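Local coordinates for PA0821 (Pseudomonas aeruginosa, PDB 7DRG), which probably acts as a type VI secretion immunity protein (antitoxin) that neutralises a partner effector carrying a putative VRR-NUC domain, at residues D63-L68 with L146-P151; S197-A202 with S307-S312; V268-G273 with V291-A296; A296-R301 with V333-I338. One frame throughout, in Å; residues are numbered along the deposited sequence.

In the fold
Contacts 1 and 3 each set a helix against a strand, their centres 23 Å apart; contact 2 ties a helix to a loop, and contact 4 is a water-mediated link between surface turns. Contacts 3 and 4 belong together: their centres are 11 Å apart, both draw on helix 288-297, they share Ala296, and Asn294 reaches Arg301 through a weak hydrogen bond. Along the chain, contact 3 is nested in the loop that contact 2 closes, whereas the segments of contacts 2 and 4 alternate. Contacts 1 and 2 lie on opposite sides of the chain's centre, their centres 26 Å apart, and so do contacts 1 and 4, with centres 33 Å apart.

Contact 1 (D63-L68 with L146-P151); sequences DEFERL and LEFSVP
Phe65 turns the edge of its ring to the backbone of strand 144-151. Ser149 O lies near the ring plane, 3.5 Å from Phe65 CE1 and 3.8 Å from CZ, a position in which the slightly positive ring hydrogens probably face the carbonyl oxygen. With CG anti to the backbone N (chi1 174°), the ring leaves the helix in the direction of the strand. Apolar contacts are looser and oblique: Phe65 CD1 stands 4.3 Å from Phe148 CD2, and Phe65 CE1 is 4.5 Å from Val150 CG1. The Phe65 ring spans the gap between two well-separated backbones, the axes of the short segments coming no closer than 10.6 Å while running almost alongside each other, at 20°. This is a helix laid over an antiparallel sheet, in which strand 144-151 pairs with strands 34-46 and 126-131. Phe127 and Trp125 add aromatic packing to Phe65, and Phe148 meets the rings of Phe162 and Phe169, both on helix 161-173. The polar side chain of Ser149 starts out in the opposite sense, away from helix 52-69, and its OG is held by hydrogen bonds to Ala124 O and Asn185 ND2.

Contact 2 (S197-A202 with S307-S312); sequences SEAFMA and SLHGGS
Glu198 and His309 meet with the carboxylate and imidazole planes turned only 16° from each other. His309 NE2 donates to Glu198 OE1 across 2.7 Å, at an N-H...O angle of 164°, and the oxygen lies close to the ring plane, as a good in-plane N-H bond requires. On the carboxylate the bond uses the anti side of OE1 and comes in somewhat out of plane. Glu198 gets there as an extended chain, its CG anti to the backbone N (chi1 180°), projecting from helix 191-204 toward the loop. Beside this bond, Ala199 CB sits at the ring edge, 3.7 Å from His309 CE1, so that consecutive helix residues meet neighbouring ring atoms, one by a polar and one by an apolar contact. The other ring nitrogen, ND1, accepts from Leu319 N; both nitrogens are therefore satisfied within the buried site, which fixes the ring's rotation and is consistent with a ring that is probably neutral and protonated at NE2. Glu198 OE2 has a weak hydrogen bond from Gly211 N, while Glu195 OE1 takes the N-H of Gly310. The pairing is a buried His-carboxylate hydrogen bond that fastens the loop between helices 288-297 and 321-328 to helix 191-204.

Contact 3 (V268-G273 with V291-A296); sequences VVIQAG and VLLNHA
Leu293 plugs helix 288-297 onto strand 267-272 by way of Ile270 and Ala272, a helix-on-sheet packing in which the strand lies between its antiparallel partners 233-237 and 259-264. The helical segment opens with Val291, whose carbonyl O takes the N-H of His295 at 3.0 Å. Leu292 follows on a different side of the helix, packing on Phe259, Trp341 and Leu345, so it joins the sheet to helix 338-348. Leu293 then carries the contact itself. Its CG is anti to the backbone N (chi1 -178°), and both methyl branches point at the strand: CD1 lies 3.9 Å from Ile270 CD1, while CD2 stands 4.2 Å from Ala272 CB. Ile270 CG2 faces the fork of Leu293 head-on, 4.1 Å from both Leu293 CD1 and CD2. Ile270 and Ala272, two apart on the strand, direct their side chains to this same face, and the packing is wholly apolar. Beyond Leu293, the residues face other partners: Asn294 ND2 bonds Asp332 OD1, His295 packs on Ile338, and Ala296 rests on Gln253. Between the two strand residues that touch Leu293, Gln271 points away from the helix; its extended side chain runs on ahead, OE1 bonded to Tyr262 OH, while NE2 donates to Asn356 O and also to Gly273 O, 3.0 Å from Gln271 NE2 at an N-H...O angle of 158°.

Contact 4 (A296-R301 with V333-I338); sequences ALKGIR and VEDSEI
Lys298 sets CG between its backbone N and carbonyl carbon (chi1 61°), and from there its chain runs out fully extended, carrying NZ across to the turn at Val333 and Asp335. Extension is needed because the backbones are far apart: the nearest CA atoms, those of Lys298 and Val333, are 10.5 Å from each other. At the end of this reach, Lys298 NZ comes to 3.6 Å from Val333 O, a long polar approach. The firm link is a water instead. It accepts from Lys298 NZ at 2.8 Å and from Val333 N at 2.9 Å, so one oxygen joins an ammonium group to a backbone N-H. Asp335 adds its charge at longer range: OD1 lies 4.5 Å from Lys298 NZ, beyond a salt bridge, and Glu334 OE1 is more distant still, at 6.7 Å. Val333 itself turns its side chain away from Lys298, leaving its backbone to make the connection. The contact joins the 3-10 turn 298-299 after helix 288-297 to the loop and 3-10 turn (335-337) that lead into helix 338-348. Close by, Arg301 makes a salt bridge to Asp332, just before Val333, and Glu337 makes one to Arg340. With only about 62 Å² buried, the contact probably rests more on polar and charge effects than on packing. Asp335, with a more distant contribution from Glu334, probably helps to keep the ammonium positively charged, although the charge separations are too long for a salt bridge and the link at this surface passes through water.

Contact 1 (D63-L68 with L146-P151)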
loop_
_atom_site.group_PDB
_atom_site.type_symbol
_atom_site.label_atom_id
_atom_site.label_comp_id
_atom_site.label_asym_id
_atom_site.label_seq_id
_atom_site.Cartn_x
_atom_site.Cartn_y
_atom_site.Cartn_z
ATOM N N ASP B 63 -18.762 13.165 -29.909
ATOM C CA ASP B 63 -19.515 12.313 -30.831
ATOM C C ASP B 63 -18.819 10.968 -31.021
ATOM O O ASP B 63 -19.460 9.913 -30.996
ATOM C CB ASP B 63 -19.676 13.000 -32.187
ATOM C CG ASP B 63 -20.689 14.133 -32.176
ATOM O OD1 ASP B 63 -21.522 14.208 -31.247
ATOM O OD2 ASP B 63 -20.655 14.938 -33.136
ATOM N N GLU B 64 -17.500 11.003 -31.227
ATOM C CA GLU B 64 -16.704 9.787 -31.384
ATOM C C GLU B 64 -16.777 8.907 -30.144
ATOM O O GLU B 64 -16.919 7.681 -30.236
ATOM C CB GLU B 64 -15.254 10.162 -31.652
ATOM C CG GLU B 64 -14.845 10.230 -33.073
ATOM C CD GLU B 64 -13.339 10.181 -33.193
ATOM O OE1 GLU B 64 -12.700 11.233 -32.996
ATOM O OE2 GLU B 64 -12.802 9.082 -33.454
ATOM N N PHE B 65 -16.643 9.522 -28.970
ATOM C CA PHE B 65 -16.674 8.776 -27.718
ATOM C C PHE B 65 -18.063 8.213 -27.454
ATOM O O PHE B 65 -18.209 7.058 -27.034
ATOM C CB PHE B 65 -16.229 9.696 -26.583
ATOM C CG PHE B 65 -16.345 9.092 -25.219
ATOM C CD1 PHE B 65 -15.370 8.230 -24.746
ATOM C CD2 PHE B 65 -17.424 9.402 -24.400
ATOM C CE1 PHE B 65 -15.471 7.683 -23.475
ATOM C CE2 PHE B 65 -17.523 8.858 -23.123
ATOM C CZ PHE B 65 -16.546 7.994 -22.675
ATOM N N GLU B 66 -19.094 9.014 -27.717
ATOM C CA GLU B 66 -20.457 8.614 -27.393
ATOM C C GLU B 66 -20.918 7.445 -28.252
ATOM O O GLU B 66 -21.776 6.667 -27.817
ATOM C CB GLU B 66 -21.396 9.813 -27.546
ATOM C CG GLU B 66 -22.752 9.644 -26.908
ATOM C CD GLU B 66 -23.591 10.910 -26.978
ATOM O OE1 GLU B 66 -23.630 11.537 -28.061
ATOM O OE2 GLU B 66 -24.209 11.277 -25.952
ATOM N N ARG B 67 -20.371 7.296 -29.467
ATOM C CA ARG B 67 -20.713 6.124 -30.268
ATOM C C ARG B 67 -20.383 4.839 -29.523
ATOM O O ARG B 67 -21.116 3.848 -29.636
ATOM C CB ARG B 67 -19.988 6.156 -31.615
ATOM C CG ARG B 67 -20.425 5.036 -32.551
ATOM C CD ARG B 67 -19.666 5.048 -33.873
ATOM N NE ARG B 67 -18.231 4.856 -33.678
ATOM C CZ ARG B 67 -17.649 3.675 -33.506
ATOM N NH1 ARG B 67 -18.376 2.564 -33.509
ATOM N NH2 ARG B 67 -16.336 3.605 -33.330
ATOM N N LEU B 68 -19.312 4.847 -28.730
ATOM C CA LEU B 68 -18.966 3.689 -27.918
ATOM C C LEU B 68 -19.682 3.683 -26.576
ATOM O O LEU B 68 -20.091 2.620 -26.098
ATOM C CB LEU B 68 -17.457 3.645 -27.670
ATOM C CG LEU B 68 -16.540 3.866 -28.868
ATOM C CD1 LEU B 68 -15.089 3.720 -28.420
ATOM C CD2 LEU B 68 -16.878 2.899 -29.999
ATOM N N LEU B 146 -8.960 17.809 -21.233
ATOM C CA LEU B 146 -9.936 16.787 -21.590
ATOM C C LEU B 146 -9.443 15.461 -21.038
ATOM O O LEU B 146 -8.312 15.058 -21.323
ATOM C CB LEU B 146 -10.111 16.673 -23.109
ATOM C CG LEU B 146 -10.940 15.479 -23.590
ATOM C CD1 LEU B 146 -12.368 15.539 -23.060
ATOM C CD2 LEU B 146 -10.964 15.412 -25.111
ATOM N N GLU B 147 -10.287 14.782 -20.267
ATOM C CA GLU B 147 -9.987 13.440 -19.781
ATOM C C GLU B 147 -11.109 12.508 -20.194
ATOM O O GLU B 147 -12.284 12.878 -20.141
ATOM C CB GLU B 147 -9.844 13.384 -18.256
ATOM C CG GLU B 147 -8.654 14.099 -17.692
ATOM C CD GLU B 147 -8.304 13.579 -16.311
ATOM O OE1 GLU B 147 -7.236 12.959 -16.176
ATOM O OE2 GLU B 147 -9.109 13.768 -15.366
ATOM N N PHE B 148 -10.753 11.293 -20.593
ATOM C CA PHE B 148 -11.776 10.349 -21.003
ATOM C C PHE B 148 -11.270 8.945 -20.734
ATOM O O PHE B 148 -10.065 8.708 -20.641
ATOM C CB PHE B 148 -12.154 10.535 -22.481
ATOM C CG PHE B 148 -11.086 10.105 -23.434
ATOM C CD1 PHE B 148 -9.966 10.886 -23.634
ATOM C CD2 PHE B 148 -11.195 8.902 -24.114
ATOM C CE1 PHE B 148 -8.967 10.477 -24.517
ATOM C CE2 PHE B 148 -10.202 8.483 -24.995
ATOM C CZ PHE B 148 -9.086 9.280 -25.192
ATOM N N SER B 149 -12.201 8.010 -20.577
ATOM C CA SER B 149 -11.769 6.673 -20.213
ATOM C C SER B 149 -12.760 5.632 -20.700
ATOM O O SER B 149 -13.942 5.912 -20.907
ATOM C CB SER B 149 -11.593 6.541 -18.695
ATOM O OG SER B 149 -12.854 6.532 -18.041
ATOM N N VAL B 150 -12.250 4.412 -20.845
ATOM C CA VAL B 150 -13.066 3.233 -21.127
ATOM C C VAL B 150 -12.700 2.141 -20.128
ATOM O O VAL B 150 -11.620 2.174 -19.517
ATOM C CB VAL B 150 -12.859 2.730 -22.575
ATOM C CG1 VAL B 150 -13.155 3.834 -23.601
ATOM C CG2 VAL B 150 -11.438 2.163 -22.748
ATOM N N PRO B 151 -13.570 1.142 -19.961
ATOM C CA PRO B 151 -13.255 0.028 -19.058
ATOM C C PRO B 151 -12.125 -0.833 -19.591
ATOM O O PRO B 151 -11.881 -0.912 -20.797
ATOM C CB PRO B 151 -14.564 -0.773 -19.004
ATOM C CG PRO B 151 -15.618 0.151 -19.514
ATOM C CD PRO B 151 -14.952 1.077 -20.464
#

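Contact 2 (S197-A202 with S307-S312)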
loop_
_atom_site.group_PDB
_atom_site.type_symbol
_atom_site.label_atom_id
_atom_site.label_comp_id
_atom_site.label_asym_id
_atom_site.label_seq_id
_atom_site.Cartn_x
_atom_site.Cartn_y
_atom_site.Cartn_z
ATOM N N SER B 197 -7.175 5.682 -1.300
ATOM C CA SER B 197 -7.144 4.447 -2.080
ATOM C C SER B 197 -6.205 4.580 -3.269
ATOM O O SER B 197 -5.432 3.662 -3.566
ATOM C CB SER B 197 -8.551 4.084 -2.552
ATOM O OG SER B 197 -9.452 3.962 -1.462
ATOM N N GLU B 198 -6.263 5.721 -3.961
ATOM C CA GLU B 198 -5.356 5.966 -5.076
ATOM C C GLU B 198 -3.900 6.015 -4.612
ATOM O O GLU B 198 -3.008 5.471 -5.274
ATOM C CB GLU B 198 -5.762 7.265 -5.775
ATOM C CG GLU B 198 -4.901 7.633 -6.963
ATOM C CD GLU B 198 -5.385 8.900 -7.642
ATOM O OE1 GLU B 198 -5.516 9.939 -6.966
ATOM O OE2 GLU B 198 -5.652 8.852 -8.860
ATOM N N ALA B 199 -3.642 6.637 -3.458
ATOM C CA ALA B 199 -2.270 6.736 -2.966
ATOM C C ALA B 199 -1.708 5.363 -2.607
ATOM O O ALA B 199 -0.538 5.067 -2.883
ATOM C CB ALA B 199 -2.222 7.674 -1.759
ATOM N N PHE B 200 -2.536 4.512 -2.001
ATOM C CA PHE B 200 -2.113 3.160 -1.654
ATOM C C PHE B 200 -1.788 2.356 -2.906
ATOM O O PHE B 200 -0.774 1.650 -2.964
ATOM C CB PHE B 200 -3.222 2.500 -0.835
ATOM C CG PHE B 200 -3.045 1.029 -0.608
ATOM C CD1 PHE B 200 -1.892 0.527 -0.031
ATOM C CD2 PHE B 200 -4.067 0.153 -0.925
ATOM C CE1 PHE B 200 -1.750 -0.834 0.205
ATOM C CE2 PHE B 200 -3.933 -1.204 -0.698
ATOM C CZ PHE B 200 -2.771 -1.700 -0.136
HETATM N N MSE B 201 -2.622 2.477 -3.926
HETATM C CA MSE B 201 -2.402 1.790 -5.186
HETATM C C MSE B 201 -1.156 2.297 -5.917
HETATM O O MSE B 201 -0.413 1.508 -6.505
HETATM C CB MSE B 201 -3.646 1.939 -6.058
HETATM C CG MSE B 201 -4.803 1.068 -5.611
HETATM SE SE MSE B 201 -4.283 -0.810 -5.670
HETATM C CE MSE B 201 -4.994 -1.373 -3.991
ATOM N N ALA B 202 -0.930 3.611 -5.862
ATOM C CA ALA B 202 0.192 4.215 -6.577
ATOM C C ALA B 202 1.518 3.614 -6.136
ATOM O O ALA B 202 2.408 3.381 -6.962
ATOM C CB ALA B 202 0.201 5.725 -6.354
ATOM N N SER B 307 1.480 19.107 -4.701
ATOM C CA SER B 307 0.810 17.936 -4.155
ATOM C C SER B 307 -0.174 17.354 -5.167
ATOM O O SER B 307 -0.820 18.082 -5.928
ATOM C CB SER B 307 0.099 18.301 -2.856
ATOM O OG SER B 307 1.062 18.672 -1.882
ATOM N N LEU B 308 -0.251 16.024 -5.194
ATOM C CA LEU B 308 -1.214 15.324 -6.032
ATOM C C LEU B 308 -2.572 15.193 -5.365
ATOM O O LEU B 308 -3.590 15.091 -6.059
ATOM C CB LEU B 308 -0.683 13.931 -6.382
ATOM C CG LEU B 308 0.450 13.940 -7.409
ATOM C CD1 LEU B 308 1.247 12.653 -7.344
ATOM C CD2 LEU B 308 -0.126 14.156 -8.806
ATOM N N HIS B 309 -2.600 15.202 -4.033
ATOM C CA HIS B 309 -3.792 14.960 -3.234
ATOM C C HIS B 309 -4.003 16.107 -2.253
ATOM O O HIS B 309 -3.124 16.944 -2.042
ATOM C CB HIS B 309 -3.665 13.636 -2.461
ATOM C CG HIS B 309 -3.771 12.423 -3.329
ATOM N ND1 HIS B 309 -3.200 11.213 -2.997
ATOM C CD2 HIS B 309 -4.385 12.237 -4.521
ATOM C CE1 HIS B 309 -3.464 10.332 -3.947
ATOM N NE2 HIS B 309 -4.187 10.927 -4.879
ATOM N N GLY B 310 -5.182 16.135 -1.642
ATOM C CA GLY B 310 -5.435 17.028 -0.530
ATOM C C GLY B 310 -4.705 16.584 0.728
ATOM O O GLY B 310 -4.037 15.550 0.777
ATOM N N GLY B 311 -4.843 17.396 1.774
ATOM C CA GLY B 311 -4.185 17.090 3.033
ATOM C C GLY B 311 -4.851 15.945 3.777
ATOM O O GLY B 311 -6.038 15.664 3.614
ATOM N N SER B 312 -4.061 15.272 4.613
ATOM C CA SER B 312 -4.568 14.167 5.414
ATOM C C SER B 312 -5.357 14.688 6.609
ATOM O O SER B 312 -4.933 15.621 7.297
ATOM C CB SER B 312 -3.417 13.285 5.892
ATOM O OG SER B 312 -3.903 12.183 6.636
#

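Contact 3 (V268-G273 with V291-A296)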
loop_
_atom_site.group_PDB
_atom_site.type_symbol
_atom_site.label_atom_id
_atom_site.label_comp_id
_atom_site.label_asym_id
_atom_site.label_seq_id
_atom_site.Cartn_x
_atom_site.Cartn_y
_atom_site.Cartn_z
ATOM N N VAL B 268 3.618 14.485 -31.413
ATOM C CA VAL B 268 3.682 13.041 -31.587
ATOM C C VAL B 268 3.071 12.367 -30.366
ATOM O O VAL B 268 3.154 12.876 -29.244
ATOM C CB VAL B 268 5.137 12.568 -31.825
ATOM C CG1 VAL B 268 6.009 12.826 -30.603
ATOM C CG2 VAL B 268 5.178 11.097 -32.239
ATOM N N VAL B 269 2.417 11.231 -30.600
ATOM C CA VAL B 269 2.024 10.314 -29.534
ATOM C C VAL B 269 2.933 9.097 -29.604
ATOM O O VAL B 269 3.106 8.497 -30.675
ATOM C CB VAL B 269 0.548 9.895 -29.635
ATOM C CG1 VAL B 269 0.235 8.808 -28.581
ATOM C CG2 VAL B 269 -0.356 11.087 -29.434
ATOM N N ILE B 270 3.516 8.740 -28.471
ATOM C CA ILE B 270 4.371 7.565 -28.345
ATOM C C ILE B 270 3.565 6.472 -27.663
ATOM O O ILE B 270 2.949 6.714 -26.621
ATOM C CB ILE B 270 5.642 7.887 -27.544
ATOM C CG1 ILE B 270 6.375 9.077 -28.162
ATOM C CG2 ILE B 270 6.552 6.654 -27.449
ATOM C CD1 ILE B 270 7.550 9.562 -27.353
ATOM N N GLN B 271 3.557 5.277 -28.252
ATOM C CA GLN B 271 2.921 4.108 -27.656
ATOM C C GLN B 271 4.017 3.219 -27.084
ATOM O O GLN B 271 4.887 2.750 -27.824
ATOM C CB GLN B 271 2.083 3.348 -28.688
ATOM C CG GLN B 271 1.526 2.021 -28.164
ATOM C CD GLN B 271 0.712 1.261 -29.205
ATOM O OE1 GLN B 271 0.300 1.824 -30.224
ATOM N NE2 GLN B 271 0.463 -0.017 -28.944
ATOM N N ALA B 272 3.985 3.001 -25.771
ATOM C CA ALA B 272 5.022 2.229 -25.086
ATOM C C ALA B 272 4.482 0.834 -24.792
ATOM O O ALA B 272 3.942 0.578 -23.718
ATOM C CB ALA B 272 5.458 2.933 -23.803
ATOM N N GLY B 273 4.667 -0.086 -25.733
ATOM C CA GLY B 273 4.296 -1.468 -25.514
ATOM C C GLY B 273 2.977 -1.845 -26.171
ATOM O O GLY B 273 2.209 -1.007 -26.648
ATOM N N VAL B 291 9.856 2.169 -18.333
ATOM C CA VAL B 291 11.189 2.513 -17.839
ATOM C C VAL B 291 12.038 3.089 -18.964
ATOM O O VAL B 291 12.736 4.098 -18.795
ATOM C CB VAL B 291 11.860 1.278 -17.211
ATOM C CG1 VAL B 291 13.373 1.502 -17.044
ATOM C CG2 VAL B 291 11.210 0.938 -15.896
ATOM N N LEU B 292 11.994 2.451 -20.133
ATOM C CA LEU B 292 12.810 2.915 -21.246
ATOM C C LEU B 292 12.339 4.275 -21.756
ATOM O O LEU B 292 13.159 5.153 -22.050
ATOM C CB LEU B 292 12.803 1.872 -22.362
ATOM C CG LEU B 292 13.517 0.561 -22.025
ATOM C CD1 LEU B 292 13.288 -0.451 -23.132
ATOM C CD2 LEU B 292 15.012 0.787 -21.792
ATOM N N LEU B 293 11.023 4.483 -21.849
ATOM C CA LEU B 293 10.541 5.778 -22.310
ATOM C C LEU B 293 10.801 6.866 -21.276
ATOM O O LEU B 293 11.187 7.986 -21.632
ATOM C CB LEU B 293 9.054 5.700 -22.643
ATOM C CG LEU B 293 8.475 7.012 -23.177
ATOM C CD1 LEU B 293 9.172 7.450 -24.462
ATOM C CD2 LEU B 293 7.002 6.853 -23.416
ATOM N N ASN B 294 10.584 6.563 -19.991
ATOM C CA ASN B 294 10.858 7.547 -18.950
ATOM C C ASN B 294 12.323 7.956 -18.956
ATOM O O ASN B 294 12.647 9.127 -18.731
ATOM C CB ASN B 294 10.447 6.985 -17.586
ATOM C CG ASN B 294 10.820 7.898 -16.427
ATOM O OD1 ASN B 294 10.080 8.821 -16.080
ATOM N ND2 ASN B 294 11.964 7.623 -15.802
ATOM N N HIS B 295 13.224 7.004 -19.217
ATOM C CA HIS B 295 14.644 7.331 -19.295
ATOM C C HIS B 295 14.922 8.320 -20.424
ATOM O O HIS B 295 15.695 9.270 -20.252
ATOM C CB HIS B 295 15.456 6.050 -19.478
ATOM C CG HIS B 295 16.933 6.244 -19.327
ATOM N ND1 HIS B 295 17.539 6.407 -18.101
ATOM C CD2 HIS B 295 17.923 6.305 -20.249
ATOM C CE1 HIS B 295 18.839 6.559 -18.273
ATOM N NE2 HIS B 295 19.099 6.499 -19.567
ATOM N N ALA B 296 14.281 8.121 -21.579
ATOM C CA ALA B 296 14.500 9.007 -22.721
ATOM C C ALA B 296 13.930 10.403 -22.496
ATOM O O ALA B 296 14.446 11.376 -23.059
ATOM C CB ALA B 296 13.885 8.399 -23.983
#

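Contact 4 (A296-R301 with V333-I338)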
loop_
_atom_site.group_PDB
_atom_site.type_symbol
_atom_site.label_atom_id
_atom_site.label_comp_id
_atom_site.label_asym_id
_atom_site.label_seq_id
_atom_site.Cartn_x
_atom_site.Cartn_y
_atom_site.Cartn_z
ATOM N N ALA B 296 14.281 8.121 -21.579
ATOM C CA ALA B 296 14.500 9.007 -22.721
ATOM C C ALA B 296 13.930 10.403 -22.496
ATOM O O ALA B 296 14.446 11.376 -23.059
ATOM C CB ALA B 296 13.885 8.399 -23.983
ATOM N N LEU B 297 12.872 10.530 -21.694
ATOM C CA LEU B 297 12.156 11.791 -21.559
ATOM C C LEU B 297 12.346 12.484 -20.217
ATOM O O LEU B 297 11.821 13.584 -20.036
ATOM C CB LEU B 297 10.657 11.569 -21.798
ATOM C CG LEU B 297 10.267 11.073 -23.190
ATOM C CD1 LEU B 297 8.749 10.996 -23.321
ATOM C CD2 LEU B 297 10.852 11.976 -24.266
ATOM N N LYS B 298 13.075 11.893 -19.268
ATOM C CA LYS B 298 13.108 12.505 -17.943
ATOM C C LYS B 298 13.812 13.856 -17.935
ATOM O O LYS B 298 13.638 14.625 -16.981
ATOM C CB LYS B 298 13.752 11.559 -16.934
ATOM C CG LYS B 298 15.186 11.184 -17.219
ATOM C CD LYS B 298 15.618 10.116 -16.227
ATOM C CE LYS B 298 17.107 9.845 -16.288
ATOM N NZ LYS B 298 17.474 8.791 -15.305
ATOM N N GLY B 299 14.582 14.170 -18.976
ATOM C CA GLY B 299 15.147 15.500 -19.116
ATOM C C GLY B 299 14.117 16.594 -19.303
ATOM O O GLY B 299 14.430 17.768 -19.077
ATOM N N ILE B 300 12.896 16.244 -19.708
ATOM C CA ILE B 300 11.824 17.222 -19.848
ATOM C C ILE B 300 10.682 16.954 -18.865
ATOM O O ILE B 300 9.561 17.383 -19.091
ATOM C CB ILE B 300 11.303 17.295 -21.297
ATOM C CG1 ILE B 300 10.682 15.964 -21.746
ATOM C CG2 ILE B 300 12.413 17.742 -22.236
ATOM C CD1 ILE B 300 9.736 16.093 -22.944
ATOM N N ARG B 301 10.953 16.252 -17.770
ATOM C CA ARG B 301 9.941 16.003 -16.752
ATOM C C ARG B 301 9.929 17.136 -15.730
ATOM O O ARG B 301 10.979 17.690 -15.390
ATOM C CB ARG B 301 10.210 14.668 -16.052
ATOM C CG ARG B 301 9.068 14.172 -15.175
ATOM C CD ARG B 301 9.413 12.811 -14.604
ATOM N NE ARG B 301 10.509 12.875 -13.642
ATOM C CZ ARG B 301 11.439 11.935 -13.510
ATOM N NH1 ARG B 301 11.413 10.866 -14.295
ATOM N NH2 ARG B 301 12.400 12.069 -12.607
ATOM N N VAL B 333 15.766 4.839 -13.450
ATOM C CA VAL B 333 16.786 3.812 -13.271
ATOM C C VAL B 333 18.148 4.432 -13.571
ATOM O O VAL B 333 18.247 5.533 -14.112
ATOM C CB VAL B 333 16.545 2.576 -14.166
ATOM C CG1 VAL B 333 15.212 1.913 -13.842
ATOM C CG2 VAL B 333 16.614 2.961 -15.631
ATOM N N GLU B 334 19.208 3.708 -13.209
ATOM C CA GLU B 334 20.562 4.151 -13.525
ATOM C C GLU B 334 20.882 3.890 -14.993
ATOM O O GLU B 334 20.429 2.899 -15.573
ATOM C CB GLU B 334 21.594 3.440 -12.644
ATOM C CG GLU B 334 21.413 3.650 -11.147
ATOM C CD GLU B 334 21.392 5.115 -10.756
ATOM O OE1 GLU B 334 22.111 5.918 -11.391
ATOM O OE2 GLU B 334 20.646 5.465 -9.816
ATOM N N ASP B 335 21.674 4.794 -15.585
ATOM C CA ASP B 335 22.084 4.654 -16.983
ATOM C C ASP B 335 22.673 3.279 -17.265
ATOM O O ASP B 335 22.428 2.693 -18.327
ATOM C CB ASP B 335 23.107 5.732 -17.350
ATOM C CG ASP B 335 22.522 7.125 -17.356
ATOM O OD1 ASP B 335 21.439 7.321 -16.766
ATOM O OD2 ASP B 335 23.145 8.026 -17.958
ATOM N N SER B 336 23.460 2.752 -16.327
ATOM C CA SER B 336 24.151 1.487 -16.543
ATOM C C SER B 336 23.197 0.305 -16.648
ATOM O O SER B 336 23.584 -0.740 -17.180
ATOM C CB SER B 336 25.157 1.248 -15.417
ATOM O OG SER B 336 24.522 1.295 -14.152
ATOM N N GLU B 337 21.959 0.444 -16.175
ATOM C CA GLU B 337 21.004 -0.657 -16.189
ATOM C C GLU B 337 20.140 -0.679 -17.442
ATOM O O GLU B 337 19.335 -1.601 -17.603
ATOM C CB GLU B 337 20.109 -0.601 -14.946
ATOM C CG GLU B 337 20.857 -0.875 -13.646
ATOM C CD GLU B 337 21.678 -2.155 -13.703
ATOM O OE1 GLU B 337 21.083 -3.245 -13.854
ATOM O OE2 GLU B 337 22.922 -2.070 -13.614
ATOM N N ILE B 338 20.294 0.300 -18.330
ATOM C CA ILE B 338 19.439 0.367 -19.516
ATOM C C ILE B 338 19.591 -0.863 -20.407
ATOM O O ILE B 338 18.564 -1.432 -20.812
ATOM C CB ILE B 338 19.676 1.689 -20.263
ATOM C CG1 ILE B 338 19.114 2.855 -19.442
ATOM C CG2 ILE B 338 19.044 1.657 -21.653
ATOM C CD1 ILE B 338 17.613 2.771 -19.216
HETATM O O HOH W 1 15.840 6.589 -15.794
#